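Local coordinates for mandelate racemase/muconate lactonizing enzyme/Enolase superfamily (PDB 2HZG), which belongs to the enolase superfamily, pairing an enolase-type N-terminal domain with a TIM-barrel-like C-terminal domain, and carries bound sodium, at residues G285-V290 with I299-H304. Numbering follows the deposited sequence.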
# COMPACT_ATOMS: atom_id res chain seq x y z
N GLY A 285 18.09 -0.97 1.02
CA GLY A 285 18.15 0.30 1.75
C GLY A 285 17.15 0.39 2.89
O GLY A 285 17.56 0.58 4.04
N PRO A 286 15.84 0.34 2.58
CA PRO A 286 14.81 0.41 3.64
C PRO A 286 14.96 -0.71 4.66
O PRO A 286 14.77 -0.48 5.84
CB PRO A 286 13.49 0.29 2.87
CG PRO A 286 13.84 0.79 1.50
CD PRO A 286 15.22 0.29 1.24
N ALA A 287 15.31 -1.91 4.19
CA ALA A 287 15.52 -3.04 5.08
C ALA A 287 16.65 -2.81 6.08
O ALA A 287 16.51 -3.08 7.26
CB ALA A 287 15.78 -4.30 4.25
N LYS A 288 17.79 -2.30 5.59
CA LYS A 288 18.91 -1.91 6.44
C LYS A 288 18.49 -0.80 7.42
O LYS A 288 18.91 -0.79 8.58
CB LYS A 288 20.07 -1.45 5.55
CG LYS A 288 21.28 -0.89 6.29
CD LYS A 288 22.00 -1.93 7.14
CE LYS A 288 23.39 -1.39 7.62
NZ LYS A 288 23.26 -0.04 8.25
N ARG A 289 17.69 0.13 6.93
CA ARG A 289 17.14 1.18 7.79
C ARG A 289 16.32 0.55 8.93
O ARG A 289 16.48 0.94 10.08
CB ARG A 289 16.32 2.16 6.96
CG ARG A 289 15.96 3.42 7.69
CD ARG A 289 15.14 4.33 6.82
NE ARG A 289 14.61 5.44 7.61
CZ ARG A 289 13.63 6.23 7.21
NH1 ARG A 289 13.06 6.04 6.02
NH2 ARG A 289 13.22 7.21 8.01
N VAL A 290 15.51 -0.46 8.62
CA VAL A 290 14.78 -1.21 9.68
C VAL A 290 15.72 -1.91 10.66
O VAL A 290 15.55 -1.83 11.89
CB VAL A 290 13.77 -2.25 9.08
CG1 VAL A 290 13.05 -3.04 10.22
CG2 VAL A 290 12.77 -1.57 8.19
N ILE A 299 15.28 -5.08 19.32
CA ILE A 299 14.36 -6.03 18.70
C ILE A 299 15.13 -6.90 17.69
O ILE A 299 15.84 -6.38 16.84
CB ILE A 299 13.14 -5.31 18.05
CG1 ILE A 299 12.32 -4.59 19.14
CG2 ILE A 299 12.25 -6.32 17.25
CD1 ILE A 299 11.27 -3.63 18.63
N THR A 300 14.97 -8.21 17.79
CA THR A 300 15.57 -9.15 16.85
C THR A 300 15.03 -8.96 15.43
O THR A 300 13.82 -8.96 15.20
CB THR A 300 15.35 -10.60 17.28
OG1 THR A 300 15.84 -10.78 18.61
CG2 THR A 300 16.10 -11.59 16.31
N TYR A 301 15.95 -8.80 14.48
CA TYR A 301 15.64 -8.69 13.07
C TYR A 301 15.82 -10.06 12.40
O TYR A 301 16.78 -10.76 12.67
CB TYR A 301 16.56 -7.64 12.43
CG TYR A 301 16.33 -7.38 10.97
CD1 TYR A 301 15.71 -6.20 10.54
CD2 TYR A 301 16.79 -8.28 9.99
CE1 TYR A 301 15.51 -5.94 9.18
CE2 TYR A 301 16.60 -8.04 8.63
CZ TYR A 301 15.96 -6.88 8.24
OH TYR A 301 15.78 -6.64 6.91
N VAL A 302 14.87 -10.42 11.53
CA VAL A 302 14.95 -11.66 10.78
C VAL A 302 14.51 -11.32 9.37
O VAL A 302 13.66 -10.46 9.17
CB VAL A 302 14.01 -12.80 11.35
CG1 VAL A 302 14.45 -14.18 10.83
CG2 VAL A 302 13.95 -12.82 12.90
N ASN A 303 15.10 -11.99 8.39
CA ASN A 303 14.56 -11.92 7.04
C ASN A 303 13.19 -12.62 6.96
O ASN A 303 12.93 -13.58 7.71
CB ASN A 303 15.51 -12.57 6.03
CG ASN A 303 15.71 -14.04 6.29
OD1 ASN A 303 15.99 -14.45 7.42
ND2 ASN A 303 15.54 -14.85 5.27
N HIS A 304 12.34 -12.12 6.08
CA HIS A 304 11.25 -12.92 5.55
C HIS A 304 11.66 -13.37 4.15
O HIS A 304 11.87 -12.54 3.27
CB HIS A 304 9.91 -12.16 5.45
CG HIS A 304 8.88 -12.93 4.70
ND1 HIS A 304 8.69 -12.79 3.34
CD2 HIS A 304 8.02 -13.90 5.10
CE1 HIS A 304 7.75 -13.63 2.93
NE2 HIS A 304 7.33 -14.32 3.98
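Tyr301 lies against Ala287 and Val290 where helix 284-297 packs on strand 300-303 in the TIM-barrel-like domain. A short turn links the helix to the strand, which pairs in parallel with strand 273-276. Strand 273-276, the connection through helices 278-281 and 284-297, and strand 300-303 make a right-handed beta-alpha-beta crossover, the repeating step of the barrel. In Tyr301, CG lies opposite the backbone N about the CA-CB bond (chi1 -178°), which carries the ring out from the strand toward the helix. Val290 meets this ring at its edge, near the ring plane. Val290 CG1 is 3.9 Å from Tyr301 CE1. The two side chains cross at about a right angle. One turn back along the helix, Ala287 takes the phenol end of the ring. Its carbonyl oxygen approaches the ring obliquely, with Ala287 O 3.6 Å from Tyr301 CE1. No hydrogen bond joins the segments; the contact is van der Waals packing. All three touching residues are buried. Ile276 on the neighbouring strand touches each of them, and Pro318 touches Ala287 and Tyr301. The ring of Phe319 also meets that of Tyr301, with the planes at about 50°. At the far end of the ring, Tyr301 OH sits 3.5 Å from Ala287 CB.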